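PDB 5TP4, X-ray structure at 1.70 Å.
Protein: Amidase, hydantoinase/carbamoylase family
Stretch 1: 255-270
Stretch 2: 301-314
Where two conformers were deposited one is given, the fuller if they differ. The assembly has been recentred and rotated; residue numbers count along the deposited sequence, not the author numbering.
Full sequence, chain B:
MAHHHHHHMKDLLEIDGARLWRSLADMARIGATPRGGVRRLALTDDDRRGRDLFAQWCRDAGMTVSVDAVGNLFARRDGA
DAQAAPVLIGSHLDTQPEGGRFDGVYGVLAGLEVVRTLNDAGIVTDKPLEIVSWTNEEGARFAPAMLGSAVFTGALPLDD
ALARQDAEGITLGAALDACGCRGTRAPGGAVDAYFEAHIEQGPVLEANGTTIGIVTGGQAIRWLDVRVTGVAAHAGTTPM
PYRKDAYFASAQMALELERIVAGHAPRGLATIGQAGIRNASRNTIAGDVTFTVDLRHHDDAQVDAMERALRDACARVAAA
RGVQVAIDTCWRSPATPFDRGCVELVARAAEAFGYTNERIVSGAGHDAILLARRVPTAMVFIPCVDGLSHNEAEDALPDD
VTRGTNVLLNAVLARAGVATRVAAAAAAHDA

Stretch 1 255-270: LELERIVAGHAPRGLA
Stretch 2 301-314: AQVDAMERALRDAC

Stretch 1 enters as a helix, turns, and leaves as a strand from Leu 269. Stretch 2 is helical throughout. The two helices run roughly antiparallel, at 146° between their N-to-C directions, and their axes approach to 9.8 Å. CA-CA register pairs are Glu 256 with Ala 313 (6.6 Å), Leu 257 with Leu 310 (6.3 Å), Ile 260 with Met 306 (6.7 Å) and Gly 268 with Val 303 (7.2 Å). No hydrogen bond crosses the contact; it is mainly apolar packing.

Glu 256 (chi1 m, chi2 m) points toward stretch 2. Its OE1 lies 3.9 Å from Ala 313 CB and forms a salt bridge with Arg 259 NH2 at 2.8 Å.

Leu 257 and Leu 310 are both t, p. Leu 257 CB meets Leu 310 CD1 at 4.1 Å. The guanidinium of Arg 259 (t, t, p) has Ala 313 CB at its edge, 4.1 Å from Arg 259 NH2.

Ile 260 (m, t) is a knob among Met 306, Ala 309, Leu 310 and Ala 313. Its CD1 is 3.9 Å from Ala 309 CB, 4.0 Å from Ala 313 CB and 3.5 Å from Ala 309 O. Val 261 (p) sets CG2 4.2 Å from Met 306 CE.

A type I turn spans Ala 262 to Ala 265. His 264 (chi1 m, chi2 -94°) points toward stretch 2. Met 306 (m, t, p) covers one ring face, its CG 3.5 Å from the His 264 ring centroid. Gln 302 OE1 lies at the ring edge, 3.5 Å from His 264 CE1.

The peptide before Pro 266 is cis. Gly 268 N donates a backbone hydrogen bond to His 264 O at 3.0 Å. Gly 268 CA is 4.1 Å from Met 306 SD; a CB here would clash with His 264 CB. Leu 269 (m, t) points away, but its O is 3.8 Å from Met 306 CE.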

ATOM      1  N   LEU B 255      -9.198   3.836 -12.751  1.00 14.74           N
ATOM      2  CA  LEU B 255     -10.103   4.786 -13.384  1.00 17.00           C
ATOM      3  C   LEU B 255     -11.040   4.082 -14.366  1.00 18.42           C
ATOM      4  O   LEU B 255     -12.181   4.534 -14.569  1.00 14.23           O
ATOM      5  CB  LEU B 255      -9.282   5.907 -14.033  1.00 22.84           C
ATOM      6  CG  LEU B 255      -8.470   6.779 -13.031  1.00 19.81           C
ATOM      7  CD1 LEU B 255      -7.964   8.079 -13.673  1.00 27.98           C
ATOM      8  CD2 LEU B 255      -9.276   7.126 -11.760  1.00 19.79           C
ATOM      9  N   GLU B 256     -10.599   2.958 -14.951  1.00 13.43           N
ATOM     10  CA  GLU B 256     -11.528   2.126 -15.719  1.00 13.10           C
ATOM     11  C   GLU B 256     -12.619   1.585 -14.821  1.00 10.77           C
ATOM     12  O   GLU B 256     -13.787   1.537 -15.207  1.00 13.33           O
ATOM     13  CB  GLU B 256     -10.802   0.960 -16.386  1.00 11.95           C
ATOM     14  CG  GLU B 256      -9.793   1.337 -17.437  1.00 16.59           C
ATOM     15  CD  GLU B 256     -10.420   1.858 -18.721  1.00 28.86           C
ATOM     16  OE1 GLU B 256     -11.573   1.475 -19.045  1.00 28.06           O
ATOM     17  OE2 GLU B 256      -9.733   2.641 -19.416  1.00 38.52           O
ATOM     18  N   LEU B 257     -12.248   1.161 -13.619  1.00 12.22           N
ATOM     19  CA  LEU B 257     -13.247   0.668 -12.685  1.00 11.75           C
ATOM     20  C   LEU B 257     -14.248   1.764 -12.341  1.00 13.03           C
ATOM     21  O   LEU B 257     -15.464   1.522 -12.308  1.00 12.55           O
ATOM     22  CB  LEU B 257     -12.556   0.142 -11.427  1.00 11.85           C
ATOM     23  CG  LEU B 257     -13.503  -0.273 -10.302  1.00  9.53           C
ATOM     24  CD1 LEU B 257     -14.464  -1.348 -10.845  1.00  8.67           C
ATOM     25  CD2 LEU B 257     -12.725  -0.777  -9.065  1.00 11.86           C
ATOM     26  N   GLU B 258     -13.750   2.981 -12.089  1.00 12.80           N
ATOM     27  CA  GLU B 258     -14.653   4.100 -11.828  1.00  9.93           C
ATOM     28  C   GLU B 258     -15.635   4.306 -12.977  1.00 12.22           C
ATOM     29  O   GLU B 258     -16.829   4.548 -12.746  1.00 17.59           O
ATOM     30  CB  GLU B 258     -13.825   5.365 -11.570  1.00 14.96           C
ATOM     31  CG  GLU B 258     -14.558   6.392 -10.792  1.00 21.66           C
ATOM     32  CD  GLU B 258     -13.626   7.513 -10.350  1.00 22.77           C
ATOM     33  OE1 GLU B 258     -12.637   7.785 -11.062  1.00 24.08           O
ATOM     34  OE2 GLU B 258     -13.888   8.081  -9.282  1.00 25.55           O
ATOM     35  N   ARG B 259     -15.167   4.179 -14.221  1.00 14.33           N
ATOM     36  CA  ARG B 259     -16.056   4.350 -15.368  1.00 17.88           C
ATOM     37  C   ARG B 259     -17.079   3.218 -15.453  1.00 15.54           C
ATOM     38  O   ARG B 259     -18.255   3.458 -15.740  1.00 15.76           O
ATOM     39  CB  ARG B 259     -15.246   4.436 -16.665  1.00 20.80           C
ATOM     40  CG  ARG B 259     -16.117   4.312 -17.919  1.00 31.98           C
ATOM     41  CD  ARG B 259     -15.311   4.070 -19.194  1.00 37.88           C
ATOM     42  NE  ARG B 259     -14.530   2.836 -19.125  1.00 40.28           N
ATOM     43  CZ  ARG B 259     -15.024   1.625 -19.363  1.00 39.64           C
ATOM     44  NH1 ARG B 259     -16.303   1.486 -19.687  1.00 37.20           N
ATOM     45  NH2 ARG B 259     -14.242   0.553 -19.280  1.00 33.95           N
ATOM     46  N   ILE B 260     -16.647   1.979 -15.226  1.00 14.59           N
ATOM     47  CA  ILE B 260     -17.575   0.845 -15.246  1.00 12.31           C
ATOM     48  C   ILE B 260     -18.682   1.032 -14.212  1.00 14.91           C
ATOM     49  O   ILE B 260     -19.864   0.827 -14.511  1.00 14.76           O
ATOM     50  CB  ILE B 260     -16.802  -0.475 -15.042  1.00 10.85           C
ATOM     51  CG1 ILE B 260     -15.961  -0.760 -16.293  1.00 15.26           C
ATOM     52  CG2 ILE B 260     -17.746  -1.637 -14.731  1.00 11.40           C
ATOM     53  CD1 ILE B 260     -14.855  -1.760 -16.072  1.00 15.61           C
ATOM     54  N   VAL B 261     -18.335   1.444 -12.993  1.00 11.20           N
ATOM     55  CA  VAL B 261     -19.383   1.595 -11.989  0.57 13.11           C
ATOM     56  C   VAL B 261     -20.310   2.753 -12.353  1.00 13.95           C
ATOM     57  O   VAL B 261     -21.529   2.655 -12.171  1.00 13.31           O
ATOM     58  CB  VAL B 261     -18.790   1.722 -10.568  0.57 15.07           C
ATOM     59  CG1 VAL B 261     -17.923   2.950 -10.401  0.57 11.45           C
ATOM     60  CG2 VAL B 261     -19.908   1.738  -9.534  0.57 19.62           C
ATOM     61  N   ALA B 262     -19.768   3.834 -12.910  1.00 15.58           N
ATOM     62  CA  ALA B 262     -20.605   4.942 -13.365  1.00 16.14           C
ATOM     63  C   ALA B 262     -21.647   4.471 -14.377  1.00 18.68           C
ATOM     64  O   ALA B 262     -22.776   4.973 -14.394  1.00 20.93           O
ATOM     65  CB  ALA B 262     -19.724   6.044 -13.962  1.00 17.79           C
ATOM     66  N   GLY B 263     -21.297   3.494 -15.214  1.00 16.20           N
ATOM     67  CA  GLY B 263     -22.244   2.924 -16.156  1.00 15.84           C
ATOM     68  C   GLY B 263     -23.323   2.075 -15.512  1.00 20.74           C
ATOM     69  O   GLY B 263     -24.313   1.761 -16.178  1.00 23.87           O
ATOM     70  N   HIS B 264     -23.158   1.697 -14.242  1.00 18.67           N
ATOM     71  CA  HIS B 264     -24.146   0.900 -13.528  1.00 15.88           C
ATOM     72  C   HIS B 264     -24.835   1.672 -12.426  1.00 15.95           C
ATOM     73  O   HIS B 264     -25.392   1.067 -11.506  1.00 22.31           O
ATOM     74  CB  HIS B 264     -23.499  -0.354 -12.944  1.00 17.99           C
ATOM     75  CG  HIS B 264     -23.125  -1.358 -13.981  1.00 18.95           C
ATOM     76  ND1 HIS B 264     -23.959  -2.397 -14.337  1.00 22.98           N
ATOM     77  CD2 HIS B 264     -22.016  -1.482 -14.744  1.00 18.13           C
ATOM     78  CE1 HIS B 264     -23.377  -3.120 -15.280  1.00 22.75           C
ATOM     79  NE2 HIS B 264     -22.202  -2.583 -15.549  1.00 20.98           N
ATOM     80  N   ALA B 265     -24.791   2.990 -12.489  1.00 18.74           N
ATOM     81  CA  ALA B 265     -25.414   3.815 -11.481  1.00 19.79           C
ATOM     82  C   ALA B 265     -26.936   3.685 -11.546  1.00 18.18           C
ATOM     83  O   ALA B 265     -27.515   3.565 -12.633  1.00 20.51           O
ATOM     84  CB  ALA B 265     -24.993   5.269 -11.679  1.00 18.22           C
ATOM     85  N   PRO B 266     -27.616   3.746 -10.392  1.00 17.23           N
ATOM     86  CA  PRO B 266     -27.026   4.032  -9.088  1.00 15.90           C
ATOM     87  C   PRO B 266     -26.701   2.799  -8.259  1.00 20.17           C
ATOM     88  O   PRO B 266     -26.091   2.925  -7.200  1.00 23.24           O
ATOM     89  CB  PRO B 266     -28.127   4.841  -8.401  1.00 18.21           C
ATOM     90  CG  PRO B 266     -29.363   4.156  -8.843  1.00 21.35           C
ATOM     91  CD  PRO B 266     -29.093   3.796 -10.321  1.00 22.66           C
ATOM     92  N   ARG B 267     -27.081   1.616  -8.729  1.00 17.96           N
ATOM     93  CA  ARG B 267     -27.032   0.444  -7.859  1.00 15.79           C
ATOM     94  C   ARG B 267     -25.647  -0.182  -7.767  1.00 16.36           C
ATOM     95  O   ARG B 267     -25.369  -0.891  -6.791  1.00 15.47           O
ATOM     96  CB  ARG B 267     -28.034  -0.602  -8.343  1.00 18.89           C
ATOM     97  CG  ARG B 267     -29.465  -0.134  -8.202  1.00 20.84           C
ATOM     98  CD  ARG B 267     -30.422  -1.153  -8.790  1.00 28.52           C
ATOM     99  NE  ARG B 267     -31.783  -0.928  -8.304  1.00 43.08           N
ATOM    100  CZ  ARG B 267     -32.808  -1.741  -8.541  1.00 49.07           C
ATOM    101  NH1 ARG B 267     -32.629  -2.840  -9.266  1.00 51.18           N
ATOM    102  NH2 ARG B 267     -34.005  -1.456  -8.049  1.00 51.59           N
ATOM    103  N   GLY B 268     -24.767   0.077  -8.730  1.00 14.83           N
ATOM    104  CA  GLY B 268     -23.439  -0.505  -8.715  1.00 12.01           C
ATOM    105  C   GLY B 268     -22.497   0.336  -7.869  1.00 13.07           C
ATOM    106  O   GLY B 268     -22.538   1.564  -7.911  1.00 13.45           O
ATOM    107  N   LEU B 269     -21.657  -0.345  -7.087  1.00 11.50           N
ATOM    108  CA  LEU B 269     -20.619   0.301  -6.283  1.00 11.41           C
ATOM    109  C   LEU B 269     -19.303  -0.437  -6.456  1.00 11.38           C
ATOM    110  O   LEU B 269     -19.289  -1.640  -6.696  1.00 11.33           O
ATOM    111  CB  LEU B 269     -20.953   0.292  -4.786  1.00 13.45           C
ATOM    112  CG  LEU B 269     -22.328   0.825  -4.388  1.00 11.75           C
ATOM    113  CD1 LEU B 269     -22.518   0.511  -2.899  1.00  9.16           C
ATOM    114  CD2 LEU B 269     -22.482   2.344  -4.698  1.00 13.60           C
ATOM    115  N   ALA B 270     -18.196   0.284  -6.303  1.00 10.13           N
ATOM    116  CA  ALA B 270     -16.914  -0.403  -6.269  1.00  9.08           C
ATOM    117  C   ALA B 270     -15.926   0.397  -5.449  1.00 11.17           C
ATOM    118  O   ALA B 270     -15.926   1.631  -5.471  1.00 12.13           O
ATOM    119  CB  ALA B 270     -16.327  -0.640  -7.663  1.00 13.30           C
ATOM    120  N   ALA B 301     -26.473 -10.953 -11.361  1.00 19.76           N
ATOM    121  CA  ALA B 301     -26.081 -10.903 -12.764  1.00 19.09           C
ATOM    122  C   ALA B 301     -25.366  -9.601 -13.089  1.00 17.57           C
ATOM    123  O   ALA B 301     -24.414  -9.594 -13.875  1.00 18.29           O
ATOM    124  CB  ALA B 301     -27.299 -11.074 -13.674  1.00 21.19           C
ATOM    125  N   GLN B 302     -25.830  -8.485 -12.511  1.00 17.56           N
ATOM    126  CA  GLN B 302     -25.208  -7.198 -12.808  1.00 16.54           C
ATOM    127  C   GLN B 302     -23.848  -7.059 -12.128  1.00 13.83           C
ATOM    128  O   GLN B 302     -22.931  -6.455 -12.699  1.00 14.53           O
ATOM    129  CB  GLN B 302     -26.115  -6.042 -12.386  1.00 21.01           C
ATOM    130  CG  GLN B 302     -27.387  -5.872 -13.210  1.00 26.57           C
ATOM    131  CD  GLN B 302     -27.125  -5.790 -14.703  1.00 35.01           C
ATOM    132  OE1 GLN B 302     -26.322  -4.978 -15.175  1.00 36.07           O
ATOM    133  NE2 GLN B 302     -27.799  -6.648 -15.458  1.00 37.90           N
ATOM    134  N   VAL B 303     -23.696  -7.551 -10.890  1.00 14.59           N
ATOM    135  CA  VAL B 303     -22.361  -7.465 -10.293  1.00 11.79           C
ATOM    136  C   VAL B 303     -21.397  -8.358 -11.065  1.00 12.28           C
ATOM    137  O   VAL B 303     -20.238  -7.996 -11.281  1.00 12.39           O
ATOM    138  CB  VAL B 303     -22.380  -7.752  -8.766  1.00 11.17           C
ATOM    139  CG1 VAL B 303     -22.359  -9.258  -8.417  1.00 12.41           C
ATOM    140  CG2 VAL B 303     -21.207  -7.079  -8.096  1.00 12.73           C
ATOM    141  N   ASP B 304     -21.867  -9.505 -11.558  1.00 12.31           N
ATOM    142  CA  ASP B 304     -21.015 -10.340 -12.401  0.60 12.52           C
ATOM    143  C   ASP B 304     -20.666  -9.620 -13.701  1.00 14.75           C
ATOM    144  O   ASP B 304     -19.535  -9.720 -14.202  1.00 15.14           O
ATOM    145  CB  ASP B 304     -21.714 -11.676 -12.686  0.60 14.91           C
ATOM    146  CG  ASP B 304     -21.759 -12.588 -11.472  0.60 19.19           C
ATOM    147  OD1 ASP B 304     -21.009 -12.326 -10.510  0.60 26.62           O
ATOM    148  OD2 ASP B 304     -22.535 -13.576 -11.485  0.60 20.65           O
ATOM    149  N   ALA B 305     -21.615  -8.863 -14.250  1.00 16.20           N
ATOM    150  CA  ALA B 305     -21.335  -8.106 -15.464  1.00 14.33           C
ATOM    151  C   ALA B 305     -20.279  -7.044 -15.209  1.00 13.95           C
ATOM    152  O   ALA B 305     -19.392  -6.837 -16.046  1.00 16.24           O
ATOM    153  CB  ALA B 305     -22.615  -7.465 -15.998  1.00 15.61           C
ATOM    154  N   MET B 306     -20.356  -6.366 -14.060  1.00 13.75           N
ATOM    155  CA  MET B 306     -19.313  -5.418 -13.685  1.00 12.66           C
ATOM    156  C   MET B 306     -17.954  -6.113 -13.601  1.00 12.35           C
ATOM    157  O   MET B 306     -16.948  -5.581 -14.084  1.00 11.85           O
ATOM    158  CB  MET B 306     -19.681  -4.741 -12.355  1.00 10.75           C
ATOM    159  CG  MET B 306     -20.967  -3.956 -12.425  1.00 19.01           C
ATOM    160  SD  MET B 306     -21.485  -3.425 -10.746  1.00 22.87           S
ATOM    161  CE  MET B 306     -20.076  -2.416 -10.330  1.00 22.51           C
ATOM    162  N   GLU B 307     -17.912  -7.315 -13.005  1.00 11.21           N
ATOM    163  CA  GLU B 307     -16.659  -8.057 -12.907  1.00 11.71           C
ATOM    164  C   GLU B 307     -16.091  -8.359 -14.286  1.00 11.88           C
ATOM    165  O   GLU B 307     -14.892  -8.181 -14.538  1.00 12.62           O
ATOM    166  CB  GLU B 307     -16.866  -9.370 -12.146  1.00 15.39           C
ATOM    167  CG  GLU B 307     -15.572 -10.148 -12.079  1.00 15.39           C
ATOM    168  CD  GLU B 307     -15.687 -11.443 -11.336  1.00 19.11           C
ATOM    169  OE1 GLU B 307     -16.442 -11.495 -10.346  1.00 24.88           O
ATOM    170  OE2 GLU B 307     -14.990 -12.394 -11.749  1.00 18.36           O
ATOM    171  N   ARG B 308     -16.930  -8.883 -15.185  1.00 14.65           N
ATOM    172  CA  ARG B 308     -16.428  -9.225 -16.509  1.00 16.28           C
ATOM    173  C   ARG B 308     -15.980  -7.980 -17.273  1.00 14.70           C
ATOM    174  O   ARG B 308     -14.994  -8.033 -18.017  1.00 15.40           O
ATOM    175  CB  ARG B 308     -17.484  -9.999 -17.293  1.00 23.89           C
ATOM    176  CG  ARG B 308     -17.741 -11.384 -16.727  1.00 20.15           C
ATOM    177  CD  ARG B 308     -18.590 -12.270 -17.672  1.00 22.79           C
ATOM    178  NE  ARG B 308     -19.783 -11.584 -18.200  1.00 25.06           N
ATOM    179  CZ  ARG B 308     -20.937 -11.498 -17.558  1.00 25.83           C
ATOM    180  NH1 ARG B 308     -21.063 -12.054 -16.370  1.00 25.01           N
ATOM    181  NH2 ARG B 308     -21.969 -10.849 -18.089  1.00 24.65           N
ATOM    182  N   ALA B 309     -16.706  -6.859 -17.124  1.00 13.85           N
ATOM    183  CA  ALA B 309     -16.251  -5.588 -17.699  1.00 14.48           C
ATOM    184  C   ALA B 309     -14.889  -5.181 -17.155  1.00 12.73           C
ATOM    185  O   ALA B 309     -14.030  -4.688 -17.900  1.00 13.54           O
ATOM    186  CB  ALA B 309     -17.271  -4.478 -17.415  1.00 12.97           C
ATOM    187  N   LEU B 310     -14.672  -5.374 -15.860  1.00 11.46           N
ATOM    188  CA  LEU B 310     -13.380  -5.030 -15.271  1.00 10.74           C
ATOM    189  C   LEU B 310     -12.278  -5.939 -15.808  1.00 14.32           C
ATOM    190  O   LEU B 310     -11.185  -5.484 -16.143  1.00 11.10           O
ATOM    191  CB  LEU B 310     -13.475  -5.120 -13.755  1.00 10.41           C
ATOM    192  CG  LEU B 310     -12.161  -4.857 -13.016  1.00 11.23           C
ATOM    193  CD1 LEU B 310     -11.731  -3.418 -13.244  1.00 11.12           C
ATOM    194  CD2 LEU B 310     -12.318  -5.153 -11.524  1.00 14.85           C
ATOM    195  N   ARG B 311     -12.558  -7.229 -15.948  1.00 12.94           N
ATOM    196  CA  ARG B 311     -11.532  -8.099 -16.497  1.00 12.19           C
ATOM    197  C   ARG B 311     -11.171  -7.686 -17.913  1.00 12.58           C
ATOM    198  O   ARG B 311      -9.988  -7.664 -18.276  1.00 14.61           O
ATOM    199  CB  ARG B 311     -12.008  -9.555 -16.469  1.00 12.94           C
ATOM    200  CG  ARG B 311     -12.215 -10.085 -15.069  1.00 14.00           C
ATOM    201  CD  ARG B 311     -12.806 -11.515 -15.109  1.00 14.98           C
ATOM    202  NE  ARG B 311     -12.888 -12.078 -13.757  1.00 18.26           N
ATOM    203  CZ  ARG B 311     -11.868 -12.665 -13.132  1.00 19.53           C
ATOM    204  NH1 ARG B 311     -10.680 -12.767 -13.730  1.00 15.04           N
ATOM    205  NH2 ARG B 311     -12.033 -13.136 -11.906  1.00 19.11           N
ATOM    206  N   ASP B 312     -12.181  -7.361 -18.729  1.00 13.85           N
ATOM    207  CA  ASP B 312     -11.926  -6.932 -20.104  1.00 13.51           C
ATOM    208  C   ASP B 312     -11.113  -5.642 -20.114  1.00 13.51           C
ATOM    209  O   ASP B 312     -10.147  -5.504 -20.878  1.00 14.89           O
ATOM    210  CB  ASP B 312     -13.240  -6.715 -20.851  1.00 15.99           C
ATOM    211  CG  ASP B 312     -14.067  -8.001 -21.006  1.00 27.63           C
ATOM    212  OD1 ASP B 312     -13.493  -9.110 -20.981  1.00 29.60           O
ATOM    213  OD2 ASP B 312     -15.299  -7.897 -21.177  1.00 26.49           O
ATOM    214  N   ALA B 313     -11.519  -4.676 -19.292  1.00 15.40           N
ATOM    215  CA  ALA B 313     -10.840  -3.378 -19.268  1.00 14.64           C
ATOM    216  C   ALA B 313      -9.397  -3.516 -18.818  1.00 14.65           C
ATOM    217  O   ALA B 313      -8.488  -2.919 -19.411  1.00 14.48           O
ATOM    218  CB  ALA B 313     -11.584  -2.400 -18.355  1.00 12.34           C
ATOM    219  N   CYS B 314      -9.167  -4.259 -17.729  1.00 13.28           N
ATOM    220  CA  CYS B 314      -7.801  -4.438 -17.256  1.00 13.61           C
ATOM    221  C   CYS B 314      -6.938  -5.151 -18.287  1.00 12.58           C
ATOM    222  O   CYS B 314      -5.749  -4.846 -18.423  1.00 13.42           O
ATOM    223  CB  CYS B 314      -7.802  -5.195 -15.929  1.00 12.72           C
ATOM    224  SG  CYS B 314      -8.482  -4.226 -14.569  1.00 13.53           S
TER